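Long-range contacts in pullulanase (Klebsiella oxytoca, PDB 2YOC), which hydrolyses the alpha-1,6-glucosidic linkages of pullulan and related branched alpha-glucans: residues D963-G968 against V977-D982; G996-I1001 against A1052-P1057; A973-M978 against R1008-F1013; L768-R773 against M785-G790; V854-G859 against P948-G953. One frame throughout, in Å; residues are numbered along the deposited sequence.

Contact 1. Residues D963-G968 against V977-D982; sequences DFRNTG and VMTVDD. With CA (calcium ion), chain M; SO4 (sulfate ion), chain U.
F964 holds CG anti to its carbonyl carbon (chi1 -59°) and M978, a selenomethionine, holds CG anti to its backbone N (chi1 -169°). From these CG positions the two side chains lie side by side, pointing the same way, on one face of a beta hairpin. Strands 962-965 and 975-981 form this hairpin at the edge of the C-terminal sheet. F964 CE1 lies 3.5 Å from M978 CG, and M978 SE sits 4.8 Å from the F964 ring centroid at an oblique angle, a Met-aromatic contact. R773 of helix 762-776 packs against the same ring.

F964 and M978 are a non-hydrogen-bonded antiparallel pair; the D963-T979 pair beside it is held by two backbone bonds. T979 N donates to D963 O at 2.7 Å, and D963 N returns the bond to T979 O at 3.0 Å. On the other sheet face, R965 CG touches V977 CG1 at 3.8 Å, while the D963 carboxylate turns away to S1069. A water bridges R965 O and V977 N. Just beyond R965, N966 N donates to a sulfate oxygen. At the far end the second strand runs into a calcium site shared with S989, D991, L994 and Q1058, where D982 OD2 coordinates the calcium ion at 2.3 Å.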
# COMPACT_ATOMS: atom_id res chain seq x y z
N ASP B 963 5.92 -17.50 14.79
CA ASP B 963 6.34 -17.08 13.45
C ASP B 963 5.94 -18.16 12.45
O ASP B 963 5.57 -19.27 12.85
CB ASP B 963 7.85 -16.73 13.38
CG ASP B 963 8.28 -15.75 12.28
OD1 ASP B 963 7.39 -15.12 11.64
OD2 ASP B 963 9.49 -15.59 12.08
N PHE B 964 5.99 -17.81 11.16
CA PHE B 964 5.63 -18.68 10.04
C PHE B 964 6.68 -18.71 8.98
O PHE B 964 7.36 -17.70 8.74
CB PHE B 964 4.32 -18.21 9.40
CG PHE B 964 3.13 -18.15 10.31
CD1 PHE B 964 2.31 -19.26 10.48
CD2 PHE B 964 2.81 -16.98 10.98
CE1 PHE B 964 1.18 -19.19 11.29
CE2 PHE B 964 1.69 -16.93 11.82
CZ PHE B 964 0.89 -18.04 11.97
N ARG B 965 6.76 -19.87 8.30
CA ARG B 965 7.61 -20.15 7.12
C ARG B 965 6.69 -20.40 5.92
O ARG B 965 5.49 -20.59 6.11
CB ARG B 965 8.58 -21.33 7.33
CG ARG B 965 9.07 -21.48 8.75
CD ARG B 965 10.23 -20.57 9.02
NE ARG B 965 11.49 -21.30 9.11
CZ ARG B 965 12.47 -21.26 8.20
NH1 ARG B 965 12.33 -20.54 7.09
NH2 ARG B 965 13.59 -21.95 8.40
N ASN B 966 7.25 -20.41 4.69
CA ASN B 966 6.53 -20.55 3.41
C ASN B 966 5.62 -19.33 3.25
O ASN B 966 4.42 -19.41 3.02
CB ASN B 966 5.79 -21.89 3.24
CG ASN B 966 5.06 -21.99 1.93
OD1 ASN B 966 5.62 -21.78 0.84
ND2 ASN B 966 3.76 -22.16 2.02
N THR B 967 6.24 -18.19 3.48
CA THR B 967 5.61 -16.89 3.43
C THR B 967 6.25 -16.11 2.29
O THR B 967 7.30 -16.52 1.77
CB THR B 967 5.76 -16.19 4.80
OG1 THR B 967 7.09 -16.37 5.29
CG2 THR B 967 4.80 -16.74 5.83
N GLY B 968 5.60 -15.01 1.90
CA GLY B 968 6.09 -14.15 0.85
C GLY B 968 5.39 -14.34 -0.48
O GLY B 968 4.36 -15.03 -0.57
N VAL B 977 2.85 -23.32 7.54
CA VAL B 977 3.95 -23.72 8.41
C VAL B 977 4.10 -22.72 9.55
O VAL B 977 4.48 -21.57 9.32
CB VAL B 977 5.27 -23.99 7.63
CG1 VAL B 977 6.42 -24.26 8.58
CG2 VAL B 977 5.11 -25.17 6.68
N MSE B 978 3.79 -23.16 10.80
CA MSE B 978 3.87 -22.32 11.99
C MSE B 978 4.94 -22.82 12.92
O MSE B 978 4.99 -24.02 13.19
CB MSE B 978 2.52 -22.28 12.71
CG MSE B 978 2.45 -21.22 13.82
SE MSE B 978 0.69 -21.08 14.66
CE MSE B 978 0.60 -22.80 15.53
N THR B 979 5.77 -21.90 13.42
CA THR B 979 6.83 -22.25 14.37
C THR B 979 6.56 -21.57 15.72
O THR B 979 6.19 -20.39 15.72
CB THR B 979 8.24 -21.96 13.81
OG1 THR B 979 8.51 -20.56 13.82
CG2 THR B 979 8.48 -22.53 12.43
N VAL B 980 6.70 -22.31 16.85
CA VAL B 980 6.49 -21.79 18.21
C VAL B 980 7.76 -22.00 19.03
O VAL B 980 8.16 -23.14 19.25
CB VAL B 980 5.23 -22.33 18.93
CG1 VAL B 980 5.04 -21.63 20.27
CG2 VAL B 980 3.98 -22.18 18.05
N ASP B 981 8.38 -20.91 19.48
CA ASP B 981 9.63 -20.94 20.22
C ASP B 981 9.44 -21.23 21.70
O ASP B 981 8.53 -20.69 22.33
CB ASP B 981 10.41 -19.62 20.05
CG ASP B 981 11.90 -19.74 20.35
OD1 ASP B 981 12.40 -20.86 20.39
OD2 ASP B 981 12.56 -18.69 20.55
N ASP B 982 10.32 -22.07 22.26
CA ASP B 982 10.45 -22.32 23.69
C ASP B 982 11.92 -22.15 24.04
O ASP B 982 12.33 -22.39 25.18
CB ASP B 982 9.89 -23.66 24.13
CG ASP B 982 9.49 -23.68 25.61
OD1 ASP B 982 8.97 -22.64 26.12
OD2 ASP B 982 9.70 -24.72 26.27
CA CA M . 11.64 -25.69 26.98
S SO4 U . 10.35 -18.57 4.39
O1 SO4 U . 9.55 -17.83 3.39
O2 SO4 U . 9.87 -18.22 5.73
O3 SO4 U . 11.76 -18.20 4.30
O4 SO4 U . 10.22 -20.04 4.13
O HOH W 1 2.67 -20.77 5.98

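Contact 2. Residues G996-I1001 against A1052-P1057; sequences GLVVAI and AVLELP
A1000 and A1052 exchange a pair of nearly straight backbone bonds, A1052 N to A1000 O at 2.8 Å and A1000 N to A1052 O at 2.9 Å, as one hydrogen-bonded pair of an antiparallel beta ladder. The ladder joins strands 994-1002 and 1050-1057 inside the C-terminal domain of the pullulanase. V998 and L1054 form the next such pair, with V998 N reaching L1054 O at 2.7 Å in a more bent bond (138° at the hydrogen). Toward the other end L1056 N donates to G996 O from well above the carbonyl plane, 41° out of it.

Outside this polar spine, side chains pack on both faces of the sheet. On the face of V998, A1000 and L1054, the valine and leucine side chains cross at a slant, V998 CB lying 3.9 Å from L1054 CB. V998 CG1 stands anti to its backbone N (chi1 178°) and is met by L1054 CD2. L1046, from strand 1044-1046 of the facing sheet, covers A1000 and A1052, and F1013 lies against V998.

The other face carries L997, V999, V1053 and E1055. F950 packs onto the first three from a loop. L997 and E1055 extend side by side, and the E1055 carboxylate makes a salt bridge with R993. On this face L997 CD1 lies 3.8 Å from V1053 CG1 and 3.7 Å from E1055 CB.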
# COMPACT_ATOMS: atom_id res chain seq x y z
N GLY B 996 10.84 -26.19 21.10
CA GLY B 996 10.04 -25.56 20.07
C GLY B 996 9.07 -26.50 19.39
O GLY B 996 9.13 -27.71 19.59
N LEU B 997 8.17 -25.93 18.57
CA LEU B 997 7.10 -26.63 17.84
C LEU B 997 6.97 -26.20 16.40
O LEU B 997 7.15 -25.03 16.07
CB LEU B 997 5.75 -26.33 18.51
CG LEU B 997 4.82 -27.47 18.80
CD1 LEU B 997 5.55 -28.83 18.77
CD2 LEU B 997 4.13 -27.26 20.13
N VAL B 998 6.56 -27.15 15.54
CA VAL B 998 6.26 -26.90 14.12
C VAL B 998 4.90 -27.49 13.77
O VAL B 998 4.67 -28.68 13.97
CB VAL B 998 7.37 -27.32 13.11
CG1 VAL B 998 6.94 -27.05 11.68
CG2 VAL B 998 8.68 -26.59 13.39
N VAL B 999 4.00 -26.65 13.25
CA VAL B 999 2.71 -27.10 12.76
C VAL B 999 2.79 -26.99 11.23
O VAL B 999 3.03 -25.90 10.69
CB VAL B 999 1.50 -26.35 13.35
CG1 VAL B 999 0.19 -26.83 12.73
CG2 VAL B 999 1.45 -26.48 14.86
N ALA B 1000 2.63 -28.12 10.54
CA ALA B 1000 2.64 -28.12 9.09
C ALA B 1000 1.33 -28.66 8.58
O ALA B 1000 0.93 -29.75 8.95
CB ALA B 1000 3.82 -28.92 8.56
N ILE B 1001 0.63 -27.84 7.78
CA ILE B 1001 -0.64 -28.19 7.18
C ILE B 1001 -0.46 -28.12 5.67
O ILE B 1001 -0.28 -27.01 5.14
CB ILE B 1001 -1.78 -27.26 7.68
CG1 ILE B 1001 -1.96 -27.36 9.21
CG2 ILE B 1001 -3.11 -27.52 6.93
CD1 ILE B 1001 -2.72 -26.19 9.82
N ALA B 1052 0.99 -32.25 10.27
CA ALA B 1052 2.08 -32.76 11.10
C ALA B 1052 2.48 -31.80 12.20
O ALA B 1052 2.59 -30.60 11.97
CB ALA B 1052 3.29 -33.07 10.25
N VAL B 1053 2.71 -32.34 13.38
CA VAL B 1053 3.20 -31.55 14.51
C VAL B 1053 4.63 -32.03 14.70
O VAL B 1053 4.85 -33.15 15.17
CB VAL B 1053 2.34 -31.67 15.80
CG1 VAL B 1053 3.00 -30.94 16.95
CG2 VAL B 1053 0.94 -31.13 15.56
N LEU B 1054 5.59 -31.23 14.23
CA LEU B 1054 6.99 -31.60 14.36
C LEU B 1054 7.49 -30.91 15.61
O LEU B 1054 7.29 -29.70 15.78
CB LEU B 1054 7.83 -31.20 13.13
CG LEU B 1054 7.55 -31.85 11.75
CD1 LEU B 1054 6.78 -33.15 11.85
CD2 LEU B 1054 6.81 -30.91 10.86
N GLU B 1055 8.07 -31.69 16.53
CA GLU B 1055 8.55 -31.15 17.79
C GLU B 1055 10.05 -31.20 17.91
O GLU B 1055 10.68 -32.16 17.47
CB GLU B 1055 7.84 -31.79 19.00
CG GLU B 1055 7.30 -33.19 18.78
CD GLU B 1055 6.58 -33.78 19.98
OE1 GLU B 1055 5.73 -33.06 20.56
OE2 GLU B 1055 6.86 -34.95 20.34
N LEU B 1056 10.61 -30.13 18.52
CA LEU B 1056 12.03 -29.93 18.77
C LEU B 1056 12.32 -30.37 20.22
O LEU B 1056 12.04 -29.61 21.16
CB LEU B 1056 12.36 -28.44 18.60
CG LEU B 1056 13.66 -28.06 17.93
CD1 LEU B 1056 13.88 -26.57 18.07
CD2 LEU B 1056 14.86 -28.78 18.54
N PRO B 1057 12.84 -31.59 20.45
CA PRO B 1057 13.04 -32.02 21.85
C PRO B 1057 14.13 -31.25 22.57
O PRO B 1057 15.13 -30.86 21.96
CB PRO B 1057 13.36 -33.52 21.74
CG PRO B 1057 13.88 -33.69 20.33
CD PRO B 1057 13.24 -32.64 19.48

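Contact 3. Residues A973-M978 against R1008-F1013; sequences AGLLVM and RTLNEF
R1008 grips A973 O end-on with both terminal nitrogens, NH1 at 2.7 Å and NH2 at 3.0 Å from that one carbonyl oxygen. The oxygen lies close to the guanidinium plane for both donors. NH2 arrives in the carbonyl plane on a lone pair, whereas NH1 is tilted 20° from it. L975 CB comes to 3.9 Å from R1008 NH1, placing an apolar group beside the charged one.

From there the contact turns wholly apolar. L975 CD2 and L1010 CD1 approach to 4.1 Å as their side chains cross. V977 and L1010 reach toward each other tip to tip, V977 CG2 lying 4.0 Å from L1010 CD2. The other branch of V977, CG1, slides past F1013 and meets its ring at the edge, 3.9 Å from CZ.

These pairs fill the interior of a beta sandwich, the fold of the C-terminal domain. Strand 975-981 belongs to the larger sheet and strand 1008-1010 to the smaller one; the axes of strands 975-978 and 1008-1010 come within 10.0 Å, their directions 22° from parallel. No backbone-to-backbone bond joins them; side chains reach across, R1008 to a backbone oxygen.

Farther out, L1046 of the smaller sheet touches both L975 and L1010. R965 and V998 border F1013, while E1012 CB sits over the centre of one face of its ring. R1008 NH1 is also bonded to N1002 OD1, and a weak, long ion pair links NH2 with E1006.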
# COMPACT_ATOMS: atom_id res chain seq x y z
N ALA B 973 1.31 -22.68 -2.41
CA ALA B 973 -0.09 -22.62 -1.99
C ALA B 973 -0.52 -23.83 -1.16
O ALA B 973 -0.02 -24.93 -1.37
CB ALA B 973 -1.00 -22.47 -3.20
N GLY B 974 -1.39 -23.59 -0.19
CA GLY B 974 -1.89 -24.65 0.69
C GLY B 974 -0.94 -25.14 1.77
O GLY B 974 -1.34 -25.95 2.60
N LEU B 975 0.31 -24.65 1.79
CA LEU B 975 1.24 -25.05 2.83
C LEU B 975 1.27 -24.00 3.93
O LEU B 975 1.65 -22.84 3.70
CB LEU B 975 2.63 -25.30 2.25
CG LEU B 975 3.64 -25.96 3.16
CD1 LEU B 975 3.31 -27.42 3.33
CD2 LEU B 975 5.04 -25.81 2.59
N LEU B 976 0.82 -24.40 5.13
CA LEU B 976 0.80 -23.54 6.30
C LEU B 976 1.79 -24.10 7.28
O LEU B 976 1.66 -25.24 7.73
CB LEU B 976 -0.62 -23.44 6.91
CG LEU B 976 -1.67 -22.82 6.00
CD1 LEU B 976 -3.05 -23.32 6.35
CD2 LEU B 976 -1.60 -21.30 6.03
N VAL B 977 2.85 -23.32 7.54
CA VAL B 977 3.95 -23.72 8.41
C VAL B 977 4.10 -22.72 9.55
O VAL B 977 4.48 -21.57 9.32
CB VAL B 977 5.27 -23.99 7.63
CG1 VAL B 977 6.42 -24.26 8.58
CG2 VAL B 977 5.11 -25.17 6.68
N MSE B 978 3.79 -23.16 10.80
CA MSE B 978 3.87 -22.32 11.99
C MSE B 978 4.94 -22.82 12.92
O MSE B 978 4.99 -24.02 13.19
CB MSE B 978 2.52 -22.28 12.71
CG MSE B 978 2.45 -21.22 13.82
SE MSE B 978 0.69 -21.08 14.66
CE MSE B 978 0.60 -22.80 15.53
N ARG B 1008 4.46 -32.24 -0.43
CA ARG B 1008 5.42 -31.15 -0.33
C ARG B 1008 6.66 -31.44 0.47
O ARG B 1008 6.74 -32.46 1.16
CB ARG B 1008 4.73 -29.88 0.18
CG ARG B 1008 4.42 -28.88 -0.92
CD ARG B 1008 3.22 -29.27 -1.77
NE ARG B 1008 2.86 -28.21 -2.71
CZ ARG B 1008 2.11 -27.16 -2.39
NH1 ARG B 1008 1.65 -27.00 -1.15
NH2 ARG B 1008 1.83 -26.23 -3.31
N THR B 1009 7.67 -30.55 0.36
CA THR B 1009 8.95 -30.70 1.04
C THR B 1009 9.34 -29.50 1.93
O THR B 1009 9.02 -28.34 1.62
CB THR B 1009 10.03 -31.24 0.09
OG1 THR B 1009 9.44 -32.20 -0.79
CG2 THR B 1009 11.15 -31.91 0.82
N LEU B 1010 9.97 -29.81 3.07
CA LEU B 1010 10.36 -28.83 4.07
C LEU B 1010 11.83 -28.90 4.37
O LEU B 1010 12.29 -29.73 5.17
CB LEU B 1010 9.54 -29.00 5.37
CG LEU B 1010 8.28 -28.15 5.51
CD1 LEU B 1010 7.15 -28.68 4.67
CD2 LEU B 1010 7.81 -28.13 6.95
N ASN B 1011 12.58 -28.00 3.71
CA ASN B 1011 14.04 -27.87 3.86
C ASN B 1011 14.39 -26.70 4.79
O ASN B 1011 15.58 -26.48 5.10
CB ASN B 1011 14.72 -27.73 2.50
CG ASN B 1011 14.20 -28.61 1.38
OD1 ASN B 1011 13.59 -29.67 1.57
ND2 ASN B 1011 14.40 -28.13 0.17
N GLU B 1012 13.35 -25.96 5.25
CA GLU B 1012 13.43 -24.82 6.16
C GLU B 1012 14.24 -25.21 7.43
O GLU B 1012 15.17 -24.51 7.83
CB GLU B 1012 12.02 -24.35 6.54
CG GLU B 1012 11.35 -23.42 5.53
CD GLU B 1012 10.20 -23.96 4.71
OE1 GLU B 1012 9.76 -25.11 4.97
OE2 GLU B 1012 9.70 -23.22 3.83
N PHE B 1013 13.92 -26.39 8.01
CA PHE B 1013 14.53 -26.90 9.23
C PHE B 1013 15.74 -27.75 8.96
O PHE B 1013 15.90 -28.87 9.46
CB PHE B 1013 13.47 -27.59 10.12
CG PHE B 1013 12.20 -26.79 10.18
CD1 PHE B 1013 12.15 -25.57 10.84
CD2 PHE B 1013 11.07 -27.22 9.50
CE1 PHE B 1013 10.99 -24.80 10.85
CE2 PHE B 1013 9.90 -26.45 9.50
CZ PHE B 1013 9.86 -25.25 10.18

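Contact 4. Residues L768-R773 against M785-G790; sequences LADLTR and MIDKDG
D770 and K788 make the close part of this contact, where a buried carboxylate on helix 762-776 meets the backbone of a turn. D770 CG stands anti to its carbonyl carbon (chi1 -80°), and OD2 accepts from K788 N at 2.7 Å with its syn lone pair. The bond is bent, 136° at the hydrogen. The aspartate and lysine side chains cross at about a right angle. D770 OD2 also lies against K788 CB, 3.3 Å away, and D787 CB. The second oxygen, D770 OD1, takes a salt bridge from R773 NH2 at 2.7 Å, nearly in line with its C-O bond and close to the guanidinium plane. Each carboxylate oxygen thus has its own donor, and the arginine, which also reaches Q971, would be expected to favour the charged form. Beside this pair M785, a selenomethionine, places SE 3.8 Å from D770 O and packs against R773 CB.

The turn's outer side is looser: D789 is exposed, and K788 NZ bends back to D789 OD2 in a salt bridge of 2.8 Å within the turn itself. I786 packs on V30 of a second subunit, to which G790 is also joined by backbone bonds.

D787 OD1 accepts from D789 N, an Asx turn, and also from A791 N; the type I beta turn 787-790 that holds it connects the short antiparallel strands 784-786 and 792-794.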
# COMPACT_ATOMS: atom_id res chain seq x y z
N LEU B 768 -5.70 -15.38 1.27
CA LEU B 768 -6.44 -16.25 2.18
C LEU B 768 -5.45 -16.94 3.14
O LEU B 768 -5.77 -17.15 4.31
CB LEU B 768 -7.29 -17.27 1.41
CG LEU B 768 -8.32 -16.71 0.41
CD1 LEU B 768 -8.62 -17.70 -0.69
CD2 LEU B 768 -9.60 -16.29 1.10
N ALA B 769 -4.23 -17.26 2.65
CA ALA B 769 -3.15 -17.85 3.43
C ALA B 769 -2.74 -16.84 4.50
O ALA B 769 -2.61 -17.20 5.68
CB ALA B 769 -1.96 -18.18 2.54
N ASP B 770 -2.58 -15.57 4.09
CA ASP B 770 -2.24 -14.46 4.96
C ASP B 770 -3.26 -14.34 6.10
O ASP B 770 -2.86 -14.25 7.26
CB ASP B 770 -2.17 -13.15 4.16
CG ASP B 770 -0.90 -12.88 3.38
OD1 ASP B 770 0.02 -13.74 3.40
OD2 ASP B 770 -0.81 -11.79 2.76
N LEU B 771 -4.58 -14.39 5.77
CA LEU B 771 -5.64 -14.29 6.77
C LEU B 771 -5.66 -15.51 7.68
O LEU B 771 -5.78 -15.34 8.90
CB LEU B 771 -7.03 -14.02 6.15
CG LEU B 771 -7.31 -12.59 5.59
CD1 LEU B 771 -8.57 -12.58 4.76
CD2 LEU B 771 -7.45 -11.55 6.70
N THR B 772 -5.47 -16.72 7.12
CA THR B 772 -5.41 -17.96 7.91
C THR B 772 -4.27 -17.91 8.94
O THR B 772 -4.51 -18.10 10.13
CB THR B 772 -5.38 -19.17 6.97
OG1 THR B 772 -6.55 -19.11 6.15
CG2 THR B 772 -5.33 -20.52 7.72
N ARG B 773 -3.04 -17.62 8.49
CA ARG B 773 -1.85 -17.52 9.35
C ARG B 773 -2.13 -16.57 10.50
O ARG B 773 -2.04 -16.97 11.66
CB ARG B 773 -0.62 -17.07 8.53
CG ARG B 773 -0.06 -18.18 7.62
CD ARG B 773 1.27 -17.83 6.99
NE ARG B 773 1.11 -16.86 5.91
CZ ARG B 773 1.18 -17.17 4.63
NH1 ARG B 773 1.45 -18.42 4.25
NH2 ARG B 773 1.01 -16.23 3.70
N MSE B 785 3.93 -9.95 10.26
CA MSE B 785 4.14 -11.08 9.38
C MSE B 785 4.55 -10.68 7.96
O MSE B 785 4.50 -9.50 7.61
CB MSE B 785 2.97 -12.08 9.52
CG MSE B 785 2.29 -12.48 8.23
SE MSE B 785 0.48 -13.01 8.62
CE MSE B 785 -0.17 -11.21 9.29
N ILE B 786 5.04 -11.63 7.16
CA ILE B 786 5.41 -11.36 5.77
C ILE B 786 4.22 -11.69 4.88
O ILE B 786 3.82 -12.86 4.76
CB ILE B 786 6.71 -12.08 5.37
CG1 ILE B 786 7.92 -11.68 6.27
CG2 ILE B 786 7.00 -11.93 3.89
CD1 ILE B 786 8.22 -10.13 6.49
N ASP B 787 3.63 -10.64 4.27
CA ASP B 787 2.42 -10.80 3.46
C ASP B 787 2.59 -11.54 2.12
O ASP B 787 3.69 -12.00 1.78
CB ASP B 787 1.63 -9.49 3.35
CG ASP B 787 2.10 -8.49 2.30
OD1 ASP B 787 3.20 -8.69 1.73
OD2 ASP B 787 1.37 -7.49 2.06
N LYS B 788 1.47 -11.63 1.36
CA LYS B 788 1.34 -12.26 0.03
C LYS B 788 2.28 -11.66 -1.01
O LYS B 788 2.49 -12.29 -2.04
CB LYS B 788 -0.11 -12.17 -0.46
CG LYS B 788 -0.67 -10.75 -0.51
CD LYS B 788 -2.06 -10.66 -1.13
CE LYS B 788 -2.50 -9.23 -1.27
NZ LYS B 788 -1.53 -8.39 -2.03
N ASP B 789 2.82 -10.45 -0.73
CA ASP B 789 3.74 -9.70 -1.59
C ASP B 789 5.16 -9.59 -1.05
O ASP B 789 6.03 -9.03 -1.71
CB ASP B 789 3.18 -8.30 -1.85
CG ASP B 789 1.82 -8.29 -2.50
OD1 ASP B 789 1.55 -9.21 -3.33
OD2 ASP B 789 1.03 -7.37 -2.20
N GLY B 790 5.40 -10.13 0.14
CA GLY B 790 6.73 -10.07 0.74
C GLY B 790 6.95 -8.88 1.68
O GLY B 790 8.03 -8.75 2.25

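Contact 5. Residues V854-G859 against P948-G953; sequences VMLGQG and PLFTLG
The segment leaving helix 840-855 toward the eighth strand of the catalytic (beta/alpha)8 barrel meets the loop between helices 927-945 and 955-961 mainly through Q858 and L856. This is a joint between the barrel and the elements that lead into the C-terminal beta domain. Q858 bonds with both ends of its amide to the backbone of that loop. Its OE1 accepts from L952 N at 2.9 Å in a nearly straight bond, 168° at the hydrogen, while NE2 donates to L949 O at 3.1 Å in the carbonyl plane, on a lone pair. One amide thereby links L949 and L952 across irregular backbone, and the donor at OE1 and the acceptor at NE2 are consistent with the amide's modelled orientation. The bend at chi2 (-57°) folds CD back from an extended course.

Next to these polar bonds the contact is apolar. L856 and F950 lie side by side and point the same way, L856 CD2 coming to 3.8 Å from F950 CE1. L856 also packs on V999 of the C-terminal sheet.

Further bonds reach the backbone and side chains of both segments. R944 of helix 927-945 bonds to the carbonyls of M855, G857 and G859, and T951 OG1 is bonded to K411 NZ. Beside the amide, L952 CB lies 3.4 Å from Q858 OE1.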
# COMPACT_ATOMS: atom_id res chain seq x y z
N VAL B 854 -8.00 -24.23 13.21
CA VAL B 854 -8.68 -23.81 14.44
C VAL B 854 -8.04 -24.53 15.62
O VAL B 854 -7.56 -23.88 16.53
CB VAL B 854 -10.19 -24.17 14.33
CG1 VAL B 854 -10.91 -24.01 15.66
CG2 VAL B 854 -10.89 -23.38 13.22
N MSE B 855 -8.06 -25.86 15.59
CA MSE B 855 -7.54 -26.75 16.62
C MSE B 855 -6.07 -26.52 16.96
O MSE B 855 -5.70 -26.68 18.12
CB MSE B 855 -7.77 -28.23 16.25
CG MSE B 855 -9.22 -28.64 16.21
SE MSE B 855 -10.18 -28.07 17.80
CE MSE B 855 -11.85 -29.02 17.54
N LEU B 856 -5.22 -26.17 15.97
CA LEU B 856 -3.80 -25.95 16.25
C LEU B 856 -3.36 -24.47 16.32
O LEU B 856 -2.16 -24.17 16.38
CB LEU B 856 -2.90 -26.82 15.34
CG LEU B 856 -3.19 -28.34 15.36
CD1 LEU B 856 -2.51 -29.03 14.23
CD2 LEU B 856 -2.78 -28.99 16.69
N GLY B 857 -4.33 -23.57 16.38
CA GLY B 857 -4.05 -22.14 16.45
C GLY B 857 -4.19 -21.54 17.83
O GLY B 857 -5.02 -21.99 18.63
N GLN B 858 -3.42 -20.46 18.08
CA GLN B 858 -3.36 -19.71 19.33
C GLN B 858 -4.69 -19.19 19.88
O GLN B 858 -4.82 -19.03 21.10
CB GLN B 858 -2.30 -18.58 19.29
CG GLN B 858 -0.85 -19.07 19.08
CD GLN B 858 -0.37 -20.07 20.11
OE1 GLN B 858 -0.48 -19.88 21.31
NE2 GLN B 858 0.19 -21.16 19.64
N GLY B 859 -5.66 -18.93 18.99
CA GLY B 859 -6.99 -18.45 19.39
C GLY B 859 -7.84 -19.55 19.99
O GLY B 859 -7.49 -20.73 19.90
N PRO B 948 1.99 -26.61 26.23
CA PRO B 948 1.53 -25.26 26.60
C PRO B 948 1.81 -24.25 25.48
O PRO B 948 1.24 -23.14 25.52
CB PRO B 948 2.31 -24.96 27.88
CG PRO B 948 3.51 -25.76 27.81
CD PRO B 948 3.11 -27.03 27.10
N LEU B 949 2.69 -24.64 24.50
CA LEU B 949 3.10 -23.83 23.35
C LEU B 949 1.97 -23.55 22.37
O LEU B 949 2.00 -22.53 21.69
CB LEU B 949 4.32 -24.43 22.64
CG LEU B 949 5.66 -24.46 23.42
CD1 LEU B 949 6.73 -25.20 22.64
CD2 LEU B 949 6.16 -23.04 23.78
N PHE B 950 0.98 -24.45 22.30
CA PHE B 950 -0.18 -24.30 21.41
C PHE B 950 -1.17 -23.23 21.91
O PHE B 950 -1.94 -22.68 21.10
CB PHE B 950 -0.94 -25.62 21.33
CG PHE B 950 -0.30 -26.63 20.43
CD1 PHE B 950 -0.26 -26.44 19.06
CD2 PHE B 950 0.27 -27.78 20.96
CE1 PHE B 950 0.32 -27.39 18.22
CE2 PHE B 950 0.87 -28.73 20.12
CZ PHE B 950 0.89 -28.53 18.76
N THR B 951 -1.19 -23.01 23.24
CA THR B 951 -2.13 -22.13 23.93
C THR B 951 -1.41 -21.12 24.83
O THR B 951 -1.53 -21.17 26.06
CB THR B 951 -3.13 -23.00 24.71
OG1 THR B 951 -2.41 -23.77 25.68
CG2 THR B 951 -3.96 -23.91 23.78
N LEU B 952 -0.64 -20.21 24.20
CA LEU B 952 0.17 -19.20 24.89
C LEU B 952 -0.65 -18.20 25.70
O LEU B 952 -0.13 -17.70 26.71
CB LEU B 952 1.13 -18.48 23.95
CG LEU B 952 2.27 -19.26 23.31
CD1 LEU B 952 2.99 -18.42 22.26
CD2 LEU B 952 3.27 -19.75 24.34
N GLY B 953 -1.89 -17.91 25.26
CA GLY B 953 -2.77 -16.98 25.97
C GLY B 953 -2.44 -15.49 25.89
O GLY B 953 -3.33 -14.70 25.59

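In the fold
Contacts 1, 2 and 3 all belong to the C-terminal beta sandwich. Contacts 1 and 2 are ladders of one sheet, joined through backbone bonds between strands 975-981 and 994-1002, whereas contact 3 shares strand 975-981 but spans the two sheets with side chains. Contacts 4 and 5 lie on the sheet face away from contact 3, where R773 and F950 meet it. The touching residues of contacts 2 and 5 are all buried, and contact 5 hides a neutral amide. Contacts 1, 3 and 4 include partly exposed residues and charged groups, though charge also occurs in contact 2, at E1055. Contact 4 touches neither contact 2 nor contact 5.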